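Local coordinates for methyltransferase type 12 (Clostridium thermocellum, PDB 3JWG), which probably catalyses S-adenosyl-L-methionine-dependent 2'-O-methylation of the 3'-terminal nucleotide of small RNAs, this chain being the methyltransferase domain of bacterial Hen1, at residues F188-E193 with F198-Q203; Q15-T20 with V108-E113; F164-T167 with T173-V176. One frame throughout, in Å; residues are numbered along the deposited sequence.

How the contacts relate
Contact 2 lies deepest, with its centre about 5 Å from the centre of the chain; contacts 1 and 3 are each about 15 Å out. Contacts 1 and 2 are partly buried, whereas contact 3 is a surface contact. Their chemistry follows these positions: backbone pairing and a buried serine in contact 1, a salt bridge beside a magnesium site in contact 2, and an aromatic pair in contact 3. Contacts 1 and 2 reach the same sheet and touch where Ile-191 packs on Arg-17 and Thr-20. Contact 3 meets contact 1 through Ala-175 and Phe-188, and contact 2 through Ile-112, which lies against both tryptophans.

Contact 1 (F188-E193 with F198-Q203); sequences FLQIGE and FGSPTQ
The beta hairpin of strands 184-191 and 202-209 ends here, where Ile-191 and Thr-202 form an antiparallel hydrogen-bonded pair and Gln-190 and Gln-203 the adjoining non-hydrogen-bonded one. Ile-191 N donates to Thr-202 O at 3.2 Å, from 43° above the carbonyl plane. Ser-200 OG takes the other face of the same carbonyl, at 2.9 Å from Thr-202 O, so that two donors grip one acceptor. The serine hydroxyl gets there because chi1 of 55° sets OG between its own N and carbonyl carbon. Ser-200 CB, placed by the backbone, lies close against Ile-191 O at 3.1 Å. On the face carrying Ile-191 and Thr-202, the beta-branched side chains cross, CB to CB, at 3.9 Å, and Ile-191 continues onto helix 13-27. Beyond the strands, Glu-193 O is buried without a hydrogen-bond partner in the model, though Ser-200 CA offers a CA-H...O contact at 3.6 Å. Gln-203 leaves by the face it shares with Gln-190, and its NE2 bonds to Pro-141 O. With strand 202-209 running antiparallel between 135-141 and the edge strand 184-191, this is the C-terminal hairpin of the class I methyltransferase fold.

Contact 2 (Q15-T20 with V108-E113); sequences QQRLGT and VIEVIE. With MG (magnesium ion), chain B.
Arg-17 of helix 13-27 reaches Glu-110, just beyond strand 105-109, in a salt bridge whose hydrogen bond runs from NH1 to Glu-110 OE2 at 3.0 Å. The N-H...O angle of 164° is nearly straight, and OE2 lies almost in the guanidinium plane. The carboxylate, however, stands at 90° to that plane and is met from above its own plane, so one NH1 bond does the work and no two-pronged pairing forms. A bend at chi3 (59°) turns the guanidinium over Ile-109, whose CG2 sits over the centre of one face, 3.7 Å from Arg-17 NH1. The other branch of Ile-109 serves the neighbouring helix residue: its CD1 meets Leu-18 CD2 at 3.9 Å. One isoleucine thus packs against two successive residues of the helix.

Its backbone has a separate task. Ile-109 O binds the magnesium ion at 2.3 Å, alongside three waters and Gly-37 O, while Ile-109 N donates to water 1 at 2.8 Å, holding a metal-bound water from the same residue. Farther out, Leu-43 of helix 42-48 touches Ile-109, and Ser-139 touches Arg-17. Gly-37 belongs to the glycine-rich loop after strand 32-36; a site between that loop and the end of strand 105-109 lies at the carboxyl edge of the parallel strands, where class I methyltransferases of the Rossmann-like fold bind cofactor and substrate.

Contact 3 (F164-T167 with T173-V176); sequences FEWT and TWAV
The CA atoms of Trp-166 and Trp-174 are 9.8 Å apart, a separation that leaves the irregular segment 164-167 and helix 168-182 to meet through their indoles and not through their main chains. The indoles form a T-shaped (edge-to-face) pair. Trp-166 supplies the edge: the six-membered ring, at its CZ3 and CH2 corner, is directed at the face of Trp-174, over its five-membered ring, with CZ3 3.5 Å from Trp-174 CG and 3.6 Å from Trp-174 CD2. The planes stand at 76°, and the centroids of the Trp-166 six-membered ring and the Trp-174 five-membered ring are 4.9 Å apart. CZ3 is displaced toward the rim of the indole it faces, and it also approaches Trp-174 CB at 3.7 Å, so part of the contact is with the aliphatic stem. A chi1 of 170° swings Trp-174 CG away from its backbone N, and chi2 of 80° turns a face of the indole to the incoming edge.

Several neighbours surround the pair. Trp-174 NE1 gives its hydrogen bond to Glu-124 OE2 on helix 117-131, which helps to fix the rotation of the ring, and Phe-207 touches it from strand 202-209. Leu-120 packs against both tryptophans, and Ile-112 lies against Trp-166. On the loop side, Thr-167 is the N-cap of helix 168-182: its side chain caps a backbone N of the first turn, while its own N bonds to Glu-170 OE1, so the chain directly after Trp-166 is tied to the helix start.

No hydrogen bond joins the two segments; the contact probably rests on dispersion, with a weak attraction of the ring C-H groups for the electron-rich indole face that is consistent with the steep interplanar angle.

Contact 1 (F188-E193 with F198-Q203)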
ATOM      1  N   PHE A 188       2.314  -6.959  12.955  1.00 19.37           N
ATOM      2  CA  PHE A 188       1.035  -7.119  12.275  1.00 20.88           C
ATOM      3  C   PHE A 188      -0.135  -6.465  12.965  1.00 24.03           C
ATOM      4  O   PHE A 188      -0.180  -6.361  14.195  1.00 24.09           O
ATOM      5  CB  PHE A 188       0.742  -8.611  12.080  1.00 20.37           C
ATOM      6  CG  PHE A 188       1.822  -9.332  11.338  1.00 20.31           C
ATOM      7  CD1 PHE A 188       1.980  -9.149   9.967  1.00 19.14           C
ATOM      8  CD2 PHE A 188       2.729 -10.139  12.016  1.00 19.79           C
ATOM      9  CE1 PHE A 188       3.026  -9.755   9.288  1.00 19.54           C
ATOM     10  CE2 PHE A 188       3.784 -10.750  11.341  1.00 22.18           C
ATOM     11  CZ  PHE A 188       3.932 -10.557   9.975  1.00 19.56           C
ATOM     12  N   LEU A 189      -1.083  -6.021  12.148  1.00 24.82           N
ATOM     13  CA  LEU A 189      -2.288  -5.378  12.629  1.00 29.08           C
ATOM     14  C   LEU A 189      -3.503  -6.056  12.004  1.00 32.57           C
ATOM     15  O   LEU A 189      -3.413  -6.681  10.940  1.00 32.20           O
ATOM     16  CB  LEU A 189      -2.293  -3.890  12.258  1.00 29.36           C
ATOM     17  CG  LEU A 189      -1.245  -2.975  12.900  1.00 30.55           C
ATOM     18  CD1 LEU A 189       0.142  -3.352  12.420  1.00 33.30           C
ATOM     19  CD2 LEU A 189      -1.548  -1.533  12.549  1.00 33.02           C
ATOM     20  N   GLN A 190      -4.635  -5.932  12.682  1.00 35.67           N
ATOM     21  CA  GLN A 190      -5.887  -6.498  12.213  1.00 39.40           C
ATOM     22  C   GLN A 190      -6.818  -5.322  11.950  1.00 39.73           C
ATOM     23  O   GLN A 190      -7.290  -4.672  12.885  1.00 40.68           O
ATOM     24  CB  GLN A 190      -6.484  -7.417  13.284  1.00 41.60           C
ATOM     25  CG  GLN A 190      -5.657  -8.665  13.557  1.00 44.64           C
ATOM     26  CD  GLN A 190      -6.154  -9.447  14.765  1.00 47.83           C
ATOM     27  OE1 GLN A 190      -5.972  -9.025  15.914  1.00 48.84           O
ATOM     28  NE2 GLN A 190      -6.792 -10.586  14.513  1.00 45.75           N
ATOM     29  N   ILE A 191      -7.058  -5.029  10.677  1.00 40.86           N
ATOM     30  CA  ILE A 191      -7.934  -3.922  10.312  1.00 42.93           C
ATOM     31  C   ILE A 191      -9.361  -4.419  10.164  1.00 43.88           C
ATOM     32  O   ILE A 191      -9.615  -5.427   9.497  1.00 42.94           O
ATOM     33  CB  ILE A 191      -7.487  -3.247   8.987  1.00 42.99           C
ATOM     34  CG1 ILE A 191      -6.236  -2.397   9.225  1.00 43.05           C
ATOM     35  CG2 ILE A 191      -8.601  -2.352   8.450  1.00 43.42           C
ATOM     36  CD1 ILE A 191      -5.072  -3.151   9.820  1.00 42.33           C
ATOM     37  N   GLY A 192     -10.288  -3.701  10.788  1.00 45.23           N
ATOM     38  CA  GLY A 192     -11.685  -4.084  10.728  1.00 47.06           C
ATOM     39  C   GLY A 192     -12.050  -4.929  11.930  1.00 48.11           C
ATOM     40  O   GLY A 192     -11.178  -5.367  12.682  1.00 48.08           O
ATOM     41  N   GLU A 193     -13.345  -5.158  12.116  1.00 49.52           N
ATOM     42  CA  GLU A 193     -13.823  -5.957  13.236  1.00 50.42           C
ATOM     43  C   GLU A 193     -13.448  -7.423  13.059  1.00 48.96           C
ATOM     44  O   GLU A 193     -13.546  -7.970  11.960  1.00 47.86           O
ATOM     45  CB  GLU A 193     -15.341  -5.797  13.369  1.00 52.89           C
ATOM     46  CG  GLU A 193     -16.087  -5.865  12.048  1.00 56.60           C
ATOM     47  CD  GLU A 193     -17.528  -5.404  12.168  1.00 59.90           C
ATOM     48  OE1 GLU A 193     -18.305  -6.051  12.907  1.00 60.72           O
ATOM     49  OE2 GLU A 193     -17.882  -4.391  11.527  1.00 61.33           O
ATOM     50  N   PHE A 198     -12.369 -16.404  12.119  1.00 31.78           N
ATOM     51  CA  PHE A 198     -12.078 -16.035  10.740  1.00 29.65           C
ATOM     52  C   PHE A 198     -11.223 -14.773  10.622  1.00 29.02           C
ATOM     53  O   PHE A 198     -10.757 -14.436   9.535  1.00 26.62           O
ATOM     54  CB  PHE A 198     -13.376 -15.847   9.961  1.00 28.16           C
ATOM     55  CG  PHE A 198     -14.264 -17.061   9.962  1.00 30.76           C
ATOM     56  CD1 PHE A 198     -15.257 -17.219  10.933  1.00 30.93           C
ATOM     57  CD2 PHE A 198     -14.105 -18.053   8.999  1.00 30.02           C
ATOM     58  CE1 PHE A 198     -16.078 -18.348  10.940  1.00 30.31           C
ATOM     59  CE2 PHE A 198     -14.921 -19.187   8.997  1.00 31.25           C
ATOM     60  CZ  PHE A 198     -15.909 -19.333   9.968  1.00 31.32           C
ATOM     61  N   GLY A 199     -11.024 -14.084  11.743  1.00 27.40           N
ATOM     62  CA  GLY A 199     -10.224 -12.871  11.736  1.00 28.25           C
ATOM     63  C   GLY A 199     -10.944 -11.678  11.142  1.00 28.01           C
ATOM     64  O   GLY A 199     -12.161 -11.705  10.955  1.00 30.72           O
ATOM     65  N   SER A 200     -10.191 -10.621  10.846  1.00 28.33           N
ATOM     66  CA  SER A 200     -10.757  -9.410  10.263  1.00 27.32           C
ATOM     67  C   SER A 200     -10.671  -9.508   8.745  1.00 26.18           C
ATOM     68  O   SER A 200      -9.971 -10.368   8.218  1.00 27.07           O
ATOM     69  CB  SER A 200      -9.993  -8.178  10.768  1.00 27.95           C
ATOM     70  OG  SER A 200      -8.602  -8.293  10.512  1.00 30.45           O
ATOM     71  N   PRO A 201     -11.380  -8.628   8.021  1.00 24.85           N
ATOM     72  CA  PRO A 201     -11.383  -8.628   6.552  1.00 25.16           C
ATOM     73  C   PRO A 201     -10.039  -8.277   5.924  1.00 25.39           C
ATOM     74  O   PRO A 201      -9.732  -8.697   4.804  1.00 24.73           O
ATOM     75  CB  PRO A 201     -12.440  -7.581   6.206  1.00 26.19           C
ATOM     76  CG  PRO A 201     -13.312  -7.531   7.435  1.00 26.32           C
ATOM     77  CD  PRO A 201     -12.301  -7.603   8.535  1.00 27.10           C
ATOM     78  N   THR A 202      -9.248  -7.501   6.651  1.00 23.62           N
ATOM     79  CA  THR A 202      -7.957  -7.051   6.153  1.00 22.88           C
ATOM     80  C   THR A 202      -6.829  -7.295   7.139  1.00 20.33           C
ATOM     81  O   THR A 202      -7.024  -7.262   8.356  1.00 20.78           O
ATOM     82  CB  THR A 202      -8.012  -5.535   5.832  1.00 23.15           C
ATOM     83  OG1 THR A 202      -8.993  -5.309   4.816  1.00 26.78           O
ATOM     84  CG2 THR A 202      -6.662  -5.027   5.350  1.00 22.00           C
ATOM     85  N   GLN A 203      -5.641  -7.550   6.609  1.00 18.78           N
ATOM     86  CA  GLN A 203      -4.480  -7.760   7.449  1.00 17.07           C
ATOM     87  C   GLN A 203      -3.408  -6.774   6.992  1.00 19.36           C
ATOM     88  O   GLN A 203      -3.323  -6.429   5.805  1.00 17.07           O
ATOM     89  CB  GLN A 203      -3.999  -9.222   7.380  1.00 19.87           C
ATOM     90  CG  GLN A 203      -3.724  -9.782   5.995  1.00 18.97           C
ATOM     91  CD  GLN A 203      -3.384 -11.277   6.016  1.00 18.34           C
ATOM     92  OE1 GLN A 203      -2.828 -11.796   6.993  1.00 16.05           O
ATOM     93  NE2 GLN A 203      -3.691 -11.966   4.920  1.00 16.91           N
TER

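Contact 2 (Q15-T20 with V108-E113)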
ATOM      1  N   GLN A  15     -12.675   3.328   3.530  1.00 57.31           N
ATOM      2  CA  GLN A  15     -12.286   4.624   4.068  1.00 54.59           C
ATOM      3  C   GLN A  15     -11.663   4.455   5.448  1.00 51.92           C
ATOM      4  O   GLN A  15     -10.761   5.199   5.825  1.00 51.06           O
ATOM      5  CB  GLN A  15     -13.509   5.545   4.146  1.00 56.49           C
ATOM      6  CG  GLN A  15     -13.263   6.870   4.852  1.00 58.87           C
ATOM      7  CD  GLN A  15     -12.074   7.630   4.287  1.00 60.86           C
ATOM      8  OE1 GLN A  15     -12.034   7.950   3.097  1.00 61.03           O
ATOM      9  NE2 GLN A  15     -11.098   7.922   5.143  1.00 60.45           N
ATOM     10  N   GLN A  16     -12.146   3.469   6.199  1.00 48.84           N
ATOM     11  CA  GLN A  16     -11.622   3.208   7.534  1.00 46.16           C
ATOM     12  C   GLN A  16     -10.258   2.546   7.393  1.00 42.90           C
ATOM     13  O   GLN A  16      -9.338   2.835   8.160  1.00 42.51           O
ATOM     14  CB  GLN A  16     -12.574   2.289   8.313  1.00 47.54           C
ATOM     15  CG  GLN A  16     -12.377   2.284   9.834  1.00 48.57           C
ATOM     16  CD  GLN A  16     -11.113   1.567  10.289  1.00 49.91           C
ATOM     17  OE1 GLN A  16     -10.896   0.397   9.970  1.00 50.95           O
ATOM     18  NE2 GLN A  16     -10.278   2.266  11.051  1.00 50.53           N
ATOM     19  N   ARG A  17     -10.134   1.658   6.409  1.00 38.91           N
ATOM     20  CA  ARG A  17      -8.878   0.954   6.162  1.00 35.74           C
ATOM     21  C   ARG A  17      -7.783   1.941   5.776  1.00 31.61           C
ATOM     22  O   ARG A  17      -6.665   1.884   6.294  1.00 28.48           O
ATOM     23  CB  ARG A  17      -9.044  -0.062   5.031  1.00 38.40           C
ATOM     24  CG  ARG A  17      -7.742  -0.753   4.635  1.00 42.12           C
ATOM     25  CD  ARG A  17      -7.859  -1.453   3.287  1.00 46.46           C
ATOM     26  NE  ARG A  17      -8.212  -0.513   2.225  1.00 50.74           N
ATOM     27  CZ  ARG A  17      -8.356  -0.844   0.946  1.00 52.47           C
ATOM     28  NH1 ARG A  17      -8.176  -2.103   0.560  1.00 54.18           N
ATOM     29  NH2 ARG A  17      -8.686   0.082   0.053  1.00 53.34           N
ATOM     30  N   LEU A  18      -8.112   2.833   4.849  1.00 27.47           N
ATOM     31  CA  LEU A  18      -7.160   3.832   4.390  1.00 24.73           C
ATOM     32  C   LEU A  18      -6.834   4.787   5.525  1.00 23.44           C
ATOM     33  O   LEU A  18      -5.696   5.230   5.658  1.00 21.43           O
ATOM     34  CB  LEU A  18      -7.736   4.604   3.205  1.00 23.42           C
ATOM     35  CG  LEU A  18      -8.109   3.736   2.002  1.00 24.81           C
ATOM     36  CD1 LEU A  18      -8.594   4.621   0.865  1.00 25.45           C
ATOM     37  CD2 LEU A  18      -6.910   2.914   1.564  1.00 25.07           C
ATOM     38  N   GLY A  19      -7.840   5.101   6.338  1.00 22.23           N
ATOM     39  CA  GLY A  19      -7.629   5.996   7.462  1.00 20.11           C
ATOM     40  C   GLY A  19      -6.604   5.416   8.415  1.00 19.49           C
ATOM     41  O   GLY A  19      -5.798   6.145   8.994  1.00 19.21           O
ATOM     42  N   THR A  20      -6.636   4.097   8.576  1.00 17.49           N
ATOM     43  CA  THR A  20      -5.695   3.409   9.451  1.00 18.10           C
ATOM     44  C   THR A  20      -4.280   3.571   8.896  1.00 16.73           C
ATOM     45  O   THR A  20      -3.339   3.817   9.642  1.00 15.30           O
ATOM     46  CB  THR A  20      -6.014   1.909   9.545  1.00 20.46           C
ATOM     47  OG1 THR A  20      -7.310   1.731  10.135  1.00 23.06           O
ATOM     48  CG2 THR A  20      -4.967   1.203  10.385  1.00 21.94           C
ATOM     49  N   VAL A 108       1.646  -0.038   0.333  1.00 13.79           N
ATOM     50  CA  VAL A 108       1.339  -1.066  -0.651  1.00 14.86           C
ATOM     51  C   VAL A 108      -0.035  -1.631  -0.304  1.00 15.46           C
ATOM     52  O   VAL A 108      -0.159  -2.489   0.567  1.00 16.55           O
ATOM     53  CB  VAL A 108       2.397  -2.192  -0.569  1.00 13.54           C
ATOM     54  CG1 VAL A 108       2.144  -3.242  -1.637  1.00 14.97           C
ATOM     55  CG2 VAL A 108       3.796  -1.591  -0.713  1.00 14.47           C
ATOM     56  N   ILE A 109      -1.064  -1.134  -0.979  1.00 16.17           N
ATOM     57  CA  ILE A 109      -2.429  -1.563  -0.713  1.00 19.00           C
ATOM     58  C   ILE A 109      -3.049  -2.228  -1.941  1.00 19.13           C
ATOM     59  O   ILE A 109      -3.021  -1.675  -3.034  1.00 19.73           O
ATOM     60  CB  ILE A 109      -3.291  -0.352  -0.295  1.00 19.58           C
ATOM     61  CG1 ILE A 109      -2.591   0.403   0.837  1.00 20.04           C
ATOM     62  CG2 ILE A 109      -4.688  -0.814   0.123  1.00 22.30           C
ATOM     63  CD1 ILE A 109      -3.249   1.710   1.209  1.00 22.02           C
ATOM     64  N   GLU A 110      -3.599  -3.422  -1.752  1.00 20.59           N
ATOM     65  CA  GLU A 110      -4.223  -4.171  -2.840  1.00 23.47           C
ATOM     66  C   GLU A 110      -3.277  -4.356  -4.022  1.00 22.20           C
ATOM     67  O   GLU A 110      -3.620  -4.069  -5.175  1.00 23.84           O
ATOM     68  CB  GLU A 110      -5.509  -3.469  -3.277  1.00 28.24           C
ATOM     69  CG  GLU A 110      -6.470  -3.253  -2.115  1.00 35.73           C
ATOM     70  CD  GLU A 110      -7.802  -2.664  -2.540  1.00 40.37           C
ATOM     71  OE1 GLU A 110      -7.807  -1.655  -3.280  1.00 42.98           O
ATOM     72  OE2 GLU A 110      -8.844  -3.208  -2.121  1.00 43.08           O
ATOM     73  N   VAL A 111      -2.080  -4.848  -3.723  1.00 18.47           N
ATOM     74  CA  VAL A 111      -1.073  -5.082  -4.744  1.00 16.55           C
ATOM     75  C   VAL A 111      -0.532  -6.506  -4.749  1.00 16.10           C
ATOM     76  O   VAL A 111      -0.677  -7.218  -5.741  1.00 14.62           O
ATOM     77  CB  VAL A 111       0.157  -4.137  -4.581  1.00 18.28           C
ATOM     78  CG1 VAL A 111       1.256  -4.541  -5.554  1.00 17.28           C
ATOM     79  CG2 VAL A 111      -0.239  -2.688  -4.827  1.00 17.82           C
ATOM     80  N   ILE A 112       0.075  -6.923  -3.633  1.00 16.06           N
ATOM     81  CA  ILE A 112       0.718  -8.232  -3.574  1.00 14.76           C
ATOM     82  C   ILE A 112      -0.144  -9.443  -3.869  1.00 15.84           C
ATOM     83  O   ILE A 112       0.354 -10.416  -4.428  1.00 15.85           O
ATOM     84  CB  ILE A 112       1.462  -8.475  -2.218  1.00 14.99           C
ATOM     85  CG1 ILE A 112       0.470  -8.536  -1.056  1.00 15.87           C
ATOM     86  CG2 ILE A 112       2.494  -7.387  -1.987  1.00 14.89           C
ATOM     87  CD1 ILE A 112       1.112  -8.937   0.253  1.00 18.50           C
ATOM     88  N   GLU A 113      -1.424  -9.397  -3.506  1.00 13.93           N
ATOM     89  CA  GLU A 113      -2.290 -10.543  -3.765  1.00 15.97           C
ATOM     90  C   GLU A 113      -2.587 -10.725  -5.259  1.00 17.43           C
ATOM     91  O   GLU A 113      -3.203 -11.710  -5.651  1.00 17.99           O
ATOM     92  CB  GLU A 113      -3.605 -10.414  -2.986  1.00 16.53           C
ATOM     93  CG  GLU A 113      -4.458  -9.222  -3.387  1.00 18.45           C
ATOM     94  CD  GLU A 113      -4.140  -7.964  -2.594  1.00 19.05           C
ATOM     95  OE1 GLU A 113      -3.029  -7.862  -2.028  1.00 16.86           O
ATOM     96  OE2 GLU A 113      -5.008  -7.072  -2.550  1.00 19.13           O
TER
HETATM   97 MG    MG B 220      -3.018   0.555  -3.710  1.00 24.24          MG
HETATM   98  O   HOH W   1      -0.763   0.820  -2.897  1.00 15.00           O
HETATM   99  O   HOH W   2      -3.507   2.784  -2.577  1.00 17.75           O
HETATM  100  O   HOH W   3      -5.501   0.871  -4.147  1.00 36.50           O

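Contact 3 (F164-T167 with T173-V176)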
ATOM      1  N   PHE A 164      -7.140 -16.063  -4.708  1.00 19.62           N
ATOM      2  CA  PHE A 164      -5.828 -15.450  -4.747  1.00 24.02           C
ATOM      3  C   PHE A 164      -5.493 -14.558  -3.566  1.00 21.17           C
ATOM      4  O   PHE A 164      -4.411 -13.972  -3.512  1.00 23.32           O
ATOM      5  CB  PHE A 164      -5.630 -14.726  -6.074  1.00 30.52           C
ATOM      6  CG  PHE A 164      -5.087 -15.620  -7.149  1.00 39.53           C
ATOM      7  CD1 PHE A 164      -5.206 -15.288  -8.489  1.00 44.37           C
ATOM      8  CD2 PHE A 164      -4.440 -16.804  -6.807  1.00 42.45           C
ATOM      9  CE1 PHE A 164      -4.687 -16.122  -9.466  1.00 46.68           C
ATOM     10  CE2 PHE A 164      -3.920 -17.640  -7.773  1.00 44.99           C
ATOM     11  CZ  PHE A 164      -4.043 -17.301  -9.102  1.00 47.98           C
ATOM     12  N   GLU A 165      -6.413 -14.471  -2.612  1.00 19.37           N
ATOM     13  CA  GLU A 165      -6.145 -13.701  -1.406  1.00 18.54           C
ATOM     14  C   GLU A 165      -5.305 -14.629  -0.532  1.00 18.21           C
ATOM     15  O   GLU A 165      -5.374 -15.857  -0.662  1.00 16.70           O
ATOM     16  CB  GLU A 165      -7.438 -13.331  -0.684  1.00 17.55           C
ATOM     17  CG  GLU A 165      -8.395 -12.569  -1.564  1.00 21.79           C
ATOM     18  CD  GLU A 165      -9.616 -12.070  -0.832  1.00 22.61           C
ATOM     19  OE1 GLU A 165     -10.043 -12.709   0.154  1.00 22.87           O
ATOM     20  OE2 GLU A 165     -10.166 -11.039  -1.269  1.00 26.95           O
ATOM     21  N   TRP A 166      -4.520 -14.039   0.357  1.00 15.64           N
ATOM     22  CA  TRP A 166      -3.643 -14.799   1.230  1.00 14.56           C
ATOM     23  C   TRP A 166      -4.269 -15.016   2.588  1.00 15.90           C
ATOM     24  O   TRP A 166      -5.013 -14.164   3.074  1.00 14.67           O
ATOM     25  CB  TRP A 166      -2.330 -14.042   1.428  1.00 15.43           C
ATOM     26  CG  TRP A 166      -1.543 -13.783   0.182  1.00 16.34           C
ATOM     27  CD1 TRP A 166      -1.942 -13.987  -1.113  1.00 16.11           C
ATOM     28  CD2 TRP A 166      -0.206 -13.271   0.114  1.00 16.19           C
ATOM     29  NE1 TRP A 166      -0.932 -13.634  -1.982  1.00 17.40           N
ATOM     30  CE2 TRP A 166       0.145 -13.192  -1.254  1.00 17.32           C
ATOM     31  CE3 TRP A 166       0.730 -12.874   1.079  1.00 18.23           C
ATOM     32  CZ2 TRP A 166       1.394 -12.733  -1.680  1.00 15.99           C
ATOM     33  CZ3 TRP A 166       1.976 -12.416   0.655  1.00 18.87           C
ATOM     34  CH2 TRP A 166       2.296 -12.350  -0.716  1.00 19.67           C
ATOM     35  N   THR A 167      -3.961 -16.157   3.202  1.00 15.18           N
ATOM     36  CA  THR A 167      -4.466 -16.447   4.540  1.00 16.34           C
ATOM     37  C   THR A 167      -3.563 -15.657   5.483  1.00 15.86           C
ATOM     38  O   THR A 167      -2.549 -15.097   5.059  1.00 14.60           O
ATOM     39  CB  THR A 167      -4.341 -17.943   4.910  1.00 13.53           C
ATOM     40  OG1 THR A 167      -2.965 -18.337   4.837  1.00 17.59           O
ATOM     41  CG2 THR A 167      -5.176 -18.818   3.958  1.00 16.28           C
ATOM     42  N   THR A 173       3.934 -15.385   7.199  1.00 19.79           N
ATOM     43  CA  THR A 173       5.116 -16.160   6.837  1.00 23.27           C
ATOM     44  C   THR A 173       5.912 -15.373   5.794  1.00 21.81           C
ATOM     45  O   THR A 173       7.139 -15.255   5.879  1.00 20.87           O
ATOM     46  CB  THR A 173       4.724 -17.529   6.243  1.00 23.34           C
ATOM     47  OG1 THR A 173       3.990 -18.276   7.221  1.00 25.37           O
ATOM     48  CG2 THR A 173       5.968 -18.314   5.833  1.00 26.13           C
ATOM     49  N   TRP A 174       5.197 -14.837   4.810  1.00 20.56           N
ATOM     50  CA  TRP A 174       5.809 -14.041   3.753  1.00 17.79           C
ATOM     51  C   TRP A 174       6.471 -12.795   4.335  1.00 16.73           C
ATOM     52  O   TRP A 174       7.618 -12.484   4.022  1.00 18.25           O
ATOM     53  CB  TRP A 174       4.750 -13.604   2.738  1.00 17.55           C
ATOM     54  CG  TRP A 174       5.263 -12.598   1.756  1.00 17.09           C
ATOM     55  CD1 TRP A 174       6.017 -12.844   0.642  1.00 18.30           C
ATOM     56  CD2 TRP A 174       5.093 -11.175   1.820  1.00 18.41           C
ATOM     57  NE1 TRP A 174       6.325 -11.666   0.007  1.00 18.95           N
ATOM     58  CE2 TRP A 174       5.771 -10.624   0.708  1.00 19.18           C
ATOM     59  CE3 TRP A 174       4.433 -10.311   2.710  1.00 18.07           C
ATOM     60  CZ2 TRP A 174       5.812  -9.244   0.459  1.00 17.30           C
ATOM     61  CZ3 TRP A 174       4.472  -8.933   2.461  1.00 17.98           C
ATOM     62  CH2 TRP A 174       5.156  -8.419   1.346  1.00 18.33           C
ATOM     63  N   ALA A 175       5.735 -12.077   5.175  1.00 15.54           N
ATOM     64  CA  ALA A 175       6.252 -10.856   5.785  1.00 16.80           C
ATOM     65  C   ALA A 175       7.513 -11.096   6.613  1.00 18.43           C
ATOM     66  O   ALA A 175       8.495 -10.364   6.482  1.00 17.12           O
ATOM     67  CB  ALA A 175       5.186 -10.213   6.648  1.00 15.55           C
ATOM     68  N   VAL A 176       7.481 -12.113   7.468  1.00 19.96           N
ATOM     69  CA  VAL A 176       8.630 -12.434   8.310  1.00 21.70           C
ATOM     70  C   VAL A 176       9.870 -12.754   7.478  1.00 21.15           C
ATOM     71  O   VAL A 176      10.976 -12.315   7.808  1.00 20.54           O
ATOM     72  CB  VAL A 176       8.317 -13.632   9.251  1.00 21.90           C
ATOM     73  CG1 VAL A 176       9.591 -14.101   9.956  1.00 22.67           C
ATOM     74  CG2 VAL A 176       7.273 -13.216  10.278  1.00 21.91           C
TER